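Local atomic coordinates of HTH tetR-type domain-containing protein (Streptomyces coelicolor A3, PDB entry 3IUV), a protein that probably binds DNA through an N-terminal helix-turn-helix and regulates transcription, as other TetR-family members do, though its own physiological role is unknown. Residues L57-A60 with A61-A65; E67-A70 with R71-A75; E168-A171 with R172-T176; L79-P82 with E83-L86. All coordinates share one frame; numbering follows the deposited sequence.

Contact 1 of 4, residues L57-A60 with A61-A65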
loop_
_atom_site.group_PDB
_atom_site.type_symbol
_atom_site.label_atom_id
_atom_site.label_comp_id
_atom_site.label_asym_id
_atom_site.label_seq_id
_atom_site.Cartn_x
_atom_site.Cartn_y
_atom_site.Cartn_z
ATOM N N LEU A 57 -4.434 -20.800 4.241
ATOM C CA LEU A 57 -5.700 -20.170 3.934
ATOM C C LEU A 57 -5.470 -18.756 3.378
ATOM O O LEU A 57 -5.899 -18.444 2.267
ATOM C CB LEU A 57 -6.614 -20.152 5.151
ATOM C CG LEU A 57 -8.086 -20.239 4.754
ATOM C CD1 LEU A 57 -8.938 -19.579 5.813
ATOM C CD2 LEU A 57 -8.316 -19.583 3.394
HETATM N N MSE A 58 -4.775 -17.909 4.131
HETATM C CA MSE A 58 -4.451 -16.575 3.626
HETATM C C MSE A 58 -3.601 -16.629 2.369
HETATM O O MSE A 58 -3.647 -15.712 1.540
HETATM C CB MSE A 58 -3.744 -15.733 4.681
HETATM C CG MSE A 58 -4.626 -15.379 5.851
HETATM SE SE MSE A 58 -3.854 -14.022 6.994
HETATM C CE MSE A 58 -4.586 -14.660 8.711
ATOM N N VAL A 59 -2.811 -17.689 2.227
ATOM C CA VAL A 59 -1.927 -17.792 1.073
ATOM C C VAL A 59 -2.728 -18.118 -0.160
ATOM O O VAL A 59 -2.521 -17.519 -1.217
ATOM C CB VAL A 59 -0.835 -18.857 1.230
ATOM C CG1 VAL A 59 -0.027 -18.980 -0.084
ATOM C CG2 VAL A 59 0.073 -18.505 2.396
ATOM N N ALA A 60 -3.634 -19.079 -0.023
ATOM C CA ALA A 60 -4.527 -19.416 -1.112
ATOM C C ALA A 60 -5.409 -18.204 -1.334
ATOM O O ALA A 60 -5.549 -17.724 -2.460
ATOM C CB ALA A 60 -5.365 -20.639 -0.761
ATOM N N ALA A 61 -5.971 -17.694 -0.240
ATOM C CA ALA A 61 -6.887 -16.564 -0.296
ATOM C C ALA A 61 -6.369 -15.458 -1.219
ATOM O O ALA A 61 -7.107 -14.931 -2.058
ATOM C CB ALA A 61 -7.137 -16.028 1.095
ATOM N N LEU A 62 -5.093 -15.120 -1.077
ATOM C CA LEU A 62 -4.517 -14.074 -1.901
ATOM C C LEU A 62 -4.161 -14.542 -3.313
ATOM O O LEU A 62 -4.579 -13.934 -4.295
ATOM C CB LEU A 62 -3.301 -13.459 -1.218
ATOM C CG LEU A 62 -2.645 -12.352 -2.037
ATOM C CD1 LEU A 62 -1.707 -12.938 -3.078
ATOM C CD2 LEU A 62 -3.693 -11.464 -2.694
ATOM N N ARG A 63 -3.364 -15.597 -3.417
ATOM C CA ARG A 63 -2.964 -16.103 -4.724
ATOM C C ARG A 63 -4.153 -16.116 -5.683
ATOM O O ARG A 63 -3.977 -15.973 -6.892
ATOM C CB ARG A 63 -2.333 -17.500 -4.600
ATOM C CG ARG A 63 -1.667 -18.039 -5.874
ATOM C CD ARG A 63 -0.594 -19.072 -5.531
ATOM N NE ARG A 63 0.587 -18.453 -4.927
ATOM C CZ ARG A 63 1.406 -19.055 -4.067
ATOM N NH1 ARG A 63 1.174 -20.305 -3.684
ATOM N NH2 ARG A 63 2.451 -18.396 -3.580
ATOM N N GLN A 64 -5.361 -16.280 -5.142
ATOM C CA GLN A 64 -6.576 -16.170 -5.947
ATOM C C GLN A 64 -6.753 -14.742 -6.430
ATOM O O GLN A 64 -6.994 -14.504 -7.612
ATOM C CB GLN A 64 -7.822 -16.597 -5.171
ATOM C CG GLN A 64 -9.105 -16.024 -5.775
ATOM C CD GLN A 64 -10.320 -16.928 -5.595
ATOM O OE1 GLN A 64 -10.215 -18.165 -5.618
ATOM N NE2 GLN A 64 -11.490 -16.309 -5.430
ATOM N N ALA A 65 -6.657 -13.787 -5.510
ATOM C CA ALA A 65 -6.631 -12.382 -5.901
ATOM C C ALA A 65 -5.629 -12.221 -7.036
ATOM O O ALA A 65 -6.004 -11.860 -8.155
ATOM C CB ALA A 65 -6.245 -11.503 -4.735
#

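Contact 2 of 4, residues E67-A70 with R71-A75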
loop_
_atom_site.group_PDB
_atom_site.type_symbol
_atom_site.label_atom_id
_atom_site.label_comp_id
_atom_site.label_asym_id
_atom_site.label_seq_id
_atom_site.Cartn_x
_atom_site.Cartn_y
_atom_site.Cartn_z
ATOM N N GLU A 67 -4.459 -14.260 -9.077
ATOM C CA GLU A 67 -4.879 -14.895 -10.331
ATOM C C GLU A 67 -6.029 -14.153 -11.024
ATOM O O GLU A 67 -6.176 -14.223 -12.245
ATOM C CB GLU A 67 -5.208 -16.372 -10.117
ATOM C CG GLU A 67 -3.977 -17.204 -9.770
ATOM C CD GLU A 67 -4.312 -18.629 -9.339
ATOM O OE1 GLU A 67 -3.369 -19.373 -8.988
ATOM O OE2 GLU A 67 -5.510 -19.002 -9.350
ATOM N N GLY A 68 -6.822 -13.425 -10.240
ATOM C CA GLY A 68 -7.902 -12.617 -10.779
ATOM C C GLY A 68 -7.409 -11.472 -11.645
ATOM O O GLY A 68 -7.923 -11.248 -12.747
ATOM N N PHE A 69 -6.416 -10.743 -11.136
ATOM C CA PHE A 69 -5.769 -9.653 -11.866
ATOM C C PHE A 69 -5.023 -10.154 -13.121
ATOM O O PHE A 69 -5.110 -9.537 -14.190
ATOM C CB PHE A 69 -4.818 -8.889 -10.927
ATOM C CG PHE A 69 -3.993 -7.817 -11.610
ATOM C CD1 PHE A 69 -4.539 -6.570 -11.891
ATOM C CD2 PHE A 69 -2.659 -8.055 -11.946
ATOM C CE1 PHE A 69 -3.771 -5.578 -12.510
ATOM C CE2 PHE A 69 -1.892 -7.090 -12.563
ATOM C CZ PHE A 69 -2.447 -5.847 -12.845
ATOM N N ALA A 70 -4.300 -11.266 -12.987
ATOM C CA ALA A 70 -3.574 -11.866 -14.111
ATOM C C ALA A 70 -4.535 -12.320 -15.200
ATOM O O ALA A 70 -4.117 -12.634 -16.313
ATOM C CB ALA A 70 -2.702 -13.044 -13.644
ATOM N N ARG A 71 -5.821 -12.349 -14.866
ATOM C CA ARG A 71 -6.849 -12.718 -15.821
ATOM C C ARG A 71 -7.428 -11.480 -16.496
ATOM O O ARG A 71 -8.018 -11.574 -17.573
ATOM C CB ARG A 71 -7.935 -13.574 -15.156
ATOM C CG ARG A 71 -7.658 -15.078 -15.264
ATOM C CD ARG A 71 -8.421 -15.908 -14.238
ATOM N NE ARG A 71 -9.638 -15.245 -13.777
ATOM C CZ ARG A 71 -10.008 -15.151 -12.501
ATOM N NH1 ARG A 71 -11.136 -14.516 -12.188
ATOM N NH2 ARG A 71 -9.262 -15.702 -11.542
ATOM N N VAL A 72 -7.253 -10.324 -15.857
ATOM C CA VAL A 72 -7.527 -9.033 -16.489
ATOM C C VAL A 72 -6.415 -8.742 -17.493
ATOM O O VAL A 72 -6.644 -8.262 -18.604
ATOM C CB VAL A 72 -7.516 -7.907 -15.454
ATOM C CG1 VAL A 72 -7.825 -6.556 -16.127
ATOM C CG2 VAL A 72 -8.479 -8.225 -14.314
ATOM N N VAL A 73 -5.200 -9.045 -17.063
ATOM C CA VAL A 73 -4.009 -8.859 -17.865
ATOM C C VAL A 73 -4.046 -9.761 -19.086
ATOM O O VAL A 73 -3.912 -9.304 -20.227
ATOM C CB VAL A 73 -2.757 -9.204 -17.041
ATOM C CG1 VAL A 73 -1.554 -9.463 -17.953
ATOM C CG2 VAL A 73 -2.473 -8.097 -16.055
ATOM N N ALA A 74 -4.214 -11.053 -18.828
ATOM C CA ALA A 74 -4.355 -12.032 -19.894
ATOM C C ALA A 74 -5.534 -11.690 -20.821
ATOM O O ALA A 74 -5.596 -12.185 -21.931
ATOM C CB ALA A 74 -4.495 -13.430 -19.313
ATOM N N ALA A 75 -6.448 -10.827 -20.383
ATOM C CA ALA A 75 -7.536 -10.371 -21.254
ATOM C C ALA A 75 -7.149 -9.141 -22.091
ATOM O O ALA A 75 -7.953 -8.632 -22.874
ATOM C CB ALA A 75 -8.803 -10.097 -20.451
#

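Contact 3 of 4, residues E168-A171 with R172-T176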
loop_
_atom_site.group_PDB
_atom_site.type_symbol
_atom_site.label_atom_id
_atom_site.label_comp_id
_atom_site.label_asym_id
_atom_site.label_seq_id
_atom_site.Cartn_x
_atom_site.Cartn_y
_atom_site.Cartn_z
ATOM N N GLU A 168 -9.098 7.525 -15.833
ATOM C CA GLU A 168 -8.396 6.691 -16.811
ATOM C C GLU A 168 -7.553 7.533 -17.765
ATOM O O GLU A 168 -6.480 7.107 -18.211
ATOM C CB GLU A 168 -9.393 5.818 -17.589
ATOM C CG GLU A 168 -8.765 4.780 -18.538
ATOM C CD GLU A 168 -9.727 3.644 -18.920
ATOM O OE1 GLU A 168 -9.358 2.806 -19.769
ATOM O OE2 GLU A 168 -10.850 3.581 -18.370
ATOM N N GLU A 169 -8.046 8.729 -18.071
ATOM C CA GLU A 169 -7.319 9.666 -18.914
ATOM C C GLU A 169 -6.035 10.011 -18.184
ATOM O O GLU A 169 -4.946 10.110 -18.773
ATOM C CB GLU A 169 -8.147 10.937 -19.132
ATOM C CG GLU A 169 -9.634 10.707 -19.432
ATOM C CD GLU A 169 -10.476 11.981 -19.305
ATOM O OE1 GLU A 169 -11.602 11.889 -18.761
ATOM O OE2 GLU A 169 -10.016 13.065 -19.741
ATOM N N TYR A 170 -6.197 10.172 -16.876
ATOM C CA TYR A 170 -5.129 10.522 -15.961
ATOM C C TYR A 170 -4.037 9.462 -15.952
ATOM O O TYR A 170 -2.847 9.771 -16.109
ATOM C CB TYR A 170 -5.707 10.717 -14.548
ATOM C CG TYR A 170 -4.672 10.781 -13.443
ATOM C CD1 TYR A 170 -4.518 9.728 -12.532
ATOM C CD2 TYR A 170 -3.839 11.890 -13.315
ATOM C CE1 TYR A 170 -3.567 9.794 -11.522
ATOM C CE2 TYR A 170 -2.881 11.960 -12.315
ATOM C CZ TYR A 170 -2.747 10.920 -11.415
ATOM O OH TYR A 170 -1.787 11.014 -10.417
ATOM N N ALA A 171 -4.428 8.210 -15.761
ATOM C CA ALA A 171 -3.426 7.167 -15.648
ATOM C C ALA A 171 -2.698 7.103 -16.985
ATOM O O ALA A 171 -1.465 7.057 -17.034
ATOM C CB ALA A 171 -4.074 5.839 -15.284
ATOM N N ARG A 172 -3.477 7.163 -18.062
ATOM C CA ARG A 172 -2.930 7.100 -19.406
ATOM C C ARG A 172 -1.831 8.126 -19.569
ATOM O O ARG A 172 -0.714 7.806 -19.967
ATOM C CB ARG A 172 -4.025 7.347 -20.440
ATOM C CG ARG A 172 -4.079 6.280 -21.511
ATOM C CD ARG A 172 -3.974 6.883 -22.884
ATOM N NE ARG A 172 -2.837 7.791 -22.964
ATOM C CZ ARG A 172 -2.686 8.715 -23.905
ATOM N NH1 ARG A 172 -3.606 8.856 -24.855
ATOM N NH2 ARG A 172 -1.621 9.502 -23.892
ATOM N N GLU A 173 -2.165 9.368 -19.251
ATOM C CA GLU A 173 -1.186 10.439 -19.247
ATOM C C GLU A 173 0.074 10.116 -18.416
ATOM O O GLU A 173 1.195 10.305 -18.878
ATOM C CB GLU A 173 -1.837 11.721 -18.740
ATOM C CG GLU A 173 -0.891 12.905 -18.625
ATOM C CD GLU A 173 -0.378 13.368 -19.959
ATOM O OE1 GLU A 173 0.784 13.834 -20.028
ATOM O OE2 GLU A 173 -1.135 13.252 -20.946
ATOM N N VAL A 174 -0.116 9.615 -17.200
ATOM C CA VAL A 174 0.997 9.410 -16.263
ATOM C C VAL A 174 1.918 8.345 -16.795
ATOM O O VAL A 174 3.139 8.515 -16.869
ATOM C CB VAL A 174 0.498 8.917 -14.888
ATOM C CG1 VAL A 174 1.652 8.573 -14.004
ATOM C CG2 VAL A 174 -0.388 9.956 -14.199
ATOM N N LEU A 175 1.297 7.229 -17.149
ATOM C CA LEU A 175 1.982 6.092 -17.726
ATOM C C LEU A 175 2.807 6.475 -18.960
ATOM O O LEU A 175 3.990 6.110 -19.072
ATOM C CB LEU A 175 0.969 4.984 -18.029
ATOM C CG LEU A 175 0.236 4.461 -16.770
ATOM C CD1 LEU A 175 -0.953 3.561 -17.099
ATOM C CD2 LEU A 175 1.175 3.729 -15.855
ATOM N N THR A 176 2.206 7.238 -19.867
ATOM C CA THR A 176 2.907 7.696 -21.077
ATOM C C THR A 176 4.227 8.411 -20.771
ATOM O O THR A 176 5.198 8.293 -21.526
ATOM C CB THR A 176 2.022 8.638 -21.922
ATOM O OG1 THR A 176 0.863 7.932 -22.386
ATOM C CG2 THR A 176 2.803 9.183 -23.119
#

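Contact 4 of 4, residues L79-P82 with E83-L86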
loop_
_atom_site.group_PDB
_atom_site.type_symbol
_atom_site.label_atom_id
_atom_site.label_comp_id
_atom_site.label_asym_id
_atom_site.label_seq_id
_atom_site.Cartn_x
_atom_site.Cartn_y
_atom_site.Cartn_z
ATOM N N LEU A 79 -0.954 -5.861 -24.594
ATOM C CA LEU A 79 0.156 -5.340 -23.776
ATOM C C LEU A 79 1.501 -5.818 -24.287
ATOM O O LEU A 79 2.498 -5.102 -24.223
ATOM C CB LEU A 79 0.019 -5.780 -22.313
ATOM C CG LEU A 79 -1.137 -5.321 -21.419
ATOM C CD1 LEU A 79 -1.151 -6.167 -20.164
ATOM C CD2 LEU A 79 -1.046 -3.846 -21.062
ATOM N N SER A 80 1.527 -7.046 -24.785
ATOM C CA SER A 80 2.761 -7.641 -25.258
ATOM C C SER A 80 2.976 -7.305 -26.730
ATOM O O SER A 80 4.025 -7.619 -27.315
ATOM C CB SER A 80 2.700 -9.146 -25.061
ATOM O OG SER A 80 1.369 -9.591 -25.261
ATOM N N ASP A 81 1.973 -6.661 -27.322
ATOM C CA ASP A 81 2.047 -6.232 -28.710
ATOM C C ASP A 81 2.676 -4.831 -28.822
ATOM O O ASP A 81 2.108 -3.855 -28.334
ATOM C CB ASP A 81 0.654 -6.261 -29.354
ATOM C CG ASP A 81 0.664 -5.739 -30.785
ATOM O OD1 ASP A 81 1.773 -5.489 -31.294
ATOM O OD2 ASP A 81 -0.419 -5.581 -31.396
ATOM N N PRO A 82 3.859 -4.744 -29.460
ATOM C CA PRO A 82 4.615 -3.495 -29.648
ATOM C C PRO A 82 3.910 -2.472 -30.553
ATOM O O PRO A 82 4.186 -1.268 -30.458
ATOM C CB PRO A 82 5.921 -3.962 -30.309
ATOM C CG PRO A 82 6.028 -5.417 -29.994
ATOM C CD PRO A 82 4.609 -5.920 -29.945
ATOM N N GLU A 83 3.024 -2.935 -31.427
ATOM C CA GLU A 83 2.264 -2.010 -32.263
ATOM C C GLU A 83 1.140 -1.353 -31.466
ATOM O O GLU A 83 0.610 -0.304 -31.848
ATOM C CB GLU A 83 1.703 -2.704 -33.508
ATOM C CG GLU A 83 2.757 -3.098 -34.543
ATOM C CD GLU A 83 3.645 -1.930 -34.988
ATOM O OE1 GLU A 83 4.840 -2.171 -35.253
ATOM O OE2 GLU A 83 3.153 -0.779 -35.080
ATOM N N ALA A 84 0.793 -1.971 -30.341
ATOM C CA ALA A 84 -0.303 -1.486 -29.525
ATOM C C ALA A 84 0.137 -0.392 -28.549
ATOM O O ALA A 84 1.295 -0.348 -28.134
ATOM C CB ALA A 84 -0.947 -2.638 -28.795
ATOM N N ASP A 85 -0.800 0.483 -28.193
ATOM C CA ASP A 85 -0.540 1.597 -27.296
ATOM C C ASP A 85 -0.364 1.113 -25.866
ATOM O O ASP A 85 -1.351 0.827 -25.170
ATOM C CB ASP A 85 -1.713 2.582 -27.344
ATOM C CG ASP A 85 -1.598 3.680 -26.306
ATOM O OD1 ASP A 85 -0.464 4.070 -25.956
ATOM O OD2 ASP A 85 -2.650 4.162 -25.841
ATOM N N LEU A 86 0.888 1.052 -25.416
ATOM C CA LEU A 86 1.194 0.522 -24.095
ATOM C C LEU A 86 0.455 1.239 -22.963
ATOM O O LEU A 86 -0.217 0.598 -22.157
ATOM C CB LEU A 86 2.697 0.554 -23.835
ATOM C CG LEU A 86 2.976 -0.067 -22.463
ATOM C CD1 LEU A 86 2.207 -1.400 -22.357
ATOM C CD2 LEU A 86 4.479 -0.252 -22.198
#

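Contact 1 of 4, residues L57-A60 with A61-A65
Arg-63 folds back along Val-59, one helical turn earlier on helix 54-73, and the two side chains run next to each other in the same direction. The chain of Arg-63 begins with CB 3.4 Å from Val-59 O and a little farther, 3.9 Å, from Ala-60 O. CG then leaves anti to the backbone N (chi1 -170°), and the bend about CG-CD (chi3 -72°) turns the guanidinium back toward the earlier turn. There NH1 lies 4.0 Å from Val-59 CG1, the methyl sitting over one face of the planar group, nearer its rim than its middle. The polar end has a different mate: NE forms a salt bridge with Glu-127 of helix 121-139, whose Pro-123 also touches the arginine.

Backbone bonds hold the turn beneath, Arg-63 N reaching Val-59 O at 3.0 Å and Leu-62 N reaching Met-58 O at the same distance. The remaining faces are used differently. Leu-57, Ala-60 and Gln-64 pack on helix 11-24, where the Gln-64 amide bonds Gln-13 and Asp-17, while Leu-62 meets Val-124. This part of the helix therefore joins the N-terminal region with the predicted helix-turn-helix to the C-terminal helices, as its counterpart does in other TetR-family regulators. Chemically, Arg-63 works in two ways, its flat face against a methyl and its charge probably balanced by the carboxylate of Glu-127.

Contact 2 of 4, residues E67-A70 with R71-A75
Phe-69 holds CG anti to the backbone N (chi1 174°), and Val-73 places CG1 in the same way, which sets its other methyl, CG2, beside its own backbone N and facing the phenylalanine one turn earlier. The two side chains cross obliquely. CG2 of Val-73 stands over one face of the Phe-69 ring, 4.1 Å from the ring centroid and 28° off the normal, a CH-pi contact. It leans toward one side of the ring, where CE2 of Phe-69 is 3.7 Å from Val-73 CG2. Between the same residues, Val-73 N bonds Phe-69 O at 2.9 Å.

Arg-71 turns back on another face of the helix. A bend at chi3 brings its guanidinium over Gly-68, whose CA meets one face of the group toward its rim, 3.5 Å from Arg-71 NH2. The charged atoms of Glu-67 and Arg-71 do not meet, OE2 of Glu-67 lying 5.5 Å from NH2 of Arg-71, so they form no salt bridge here, and any attraction between them is probably weak. Below, Gly-68 O receives two weak bonds, from Arg-71 N and Val-72 N.

Phe-69 also stacks on Trp-128 and meets Trp-97 edge-to-face. An i, i+4 aromatic-aliphatic pair thus anchors this part of helix 54-73 in an aromatic cluster with helices 86-98 and 121-139, within the all-helical body of the TetR fold.

Contact 3 of 4, residues E168-A171 with R172-T176
Tyr-170 presents one face of its ring to Val-174, one helical turn later, and Val-174 CG2 stands over that face 3.9 Å from the ring centroid. At 18° off the normal the CH-pi approach is steep, displaced somewhat toward the CE2-CZ side; CE2 of Tyr-170 is 3.7 Å from the methyl CG2 of Val-174. With CG anti to the backbone N (chi1 167°), the tyrosine ring is carried forward along the helix to reach it. The pair looks across to the second subunit, consistent with the helical dimer interface usual in TetR proteins: Tyr-170 makes a cation-pi contact with Arg-146 and packs on Thr-143 of that subunit, and Val-174 touches its Ala-147. A serine in place of Tyr-170 would probably leave Val-174 CG2 without its aromatic cover and the Arg-146 of the second subunit without its pi partner.

Another face is aliphatic, where Ala-171 CB and Leu-175 CD1 lie 4.3 Å apart and both residues pack on helix 142-161 of the same chain. On the more polar side, Arg-172 O accepts two bonds, from Thr-176 N at 3.0 Å and from Thr-176 OG1 at 2.9 Å, which arrive from opposite faces of its carbonyl plane. That hydroxyl also receives a weak bond from Arg-172 NH2 and is hydrogen-bonded to Ser-87, tying helix 168-178 to helix 86-98. Glu-173 instead pairs with Arg-177. The chemistry is thus divided by face, with aliphatic contacts toward helix 142-161, polar bonds toward Ser-87, and an aromatic-aliphatic pair at the subunit interface.

Contact 4 of 4, residues L79-P82 with E83-L86
Asp-81 turns its carboxylate forward, over the residues that follow Pro-82, closing an Asx turn in which Asp-81 OD1 accepts a bond from Glu-83 N at 2.8 Å. The donor comes from above the carboxylate plane, 53° out of it. CG lies anti to the backbone N (chi1 177°), beside the carbonyl carbon, and this brings the carboxylate over the turn. The same aspartate opens a type I beta turn, with Ala-84 N bonded to Asp-81 O at 3.1 Å. An alanine in place of Asp-81 is likely to leave Glu-83 N without this acceptor and the turn to rely on the bond of Ala-84 N to Asp-81 O.

Glu-83 directs its own carboxylate elsewhere through a bend at chi2, and its OE1 ends 6.0 Å from Asp-81 OD1. Leu-79 CD2 and Leu-86 CD1 meet at 4.3 Å, so the short 3-10 segment packs against the start of helix 86-98. Arg-139 bonds Ala-84 O and, weakly, Leu-79 O. Asp-85 is the N-cap of helix 86-98. The loop is therefore shaped by a carboxylate serving a backbone N-H on one side and by apolar contact on the other.

How the contacts relate
The four contacts follow the all-helical chain from near its predicted DNA-binding end to its dimer interface. Contacts 1 and 2 share helix 54-73, with centres about 15 Å apart, and contact 4 shapes the loop that leads from this helix into helix 86-98. Val-73 CG1 of contact 2 touches Leu-79 CD1 of contact 4 at 4.0 Å. Contact 4 in turn borders contact 3, where Arg-172 CD lies 4.2 Å from Asp-85 OD2. Contact 1 lies about 30 Å, centre to centre, from both contact 3 and contact 4, on the opposite side of the chain's centre; it sits beside helix 11-24, whereas contact 3 reaches the second subunit.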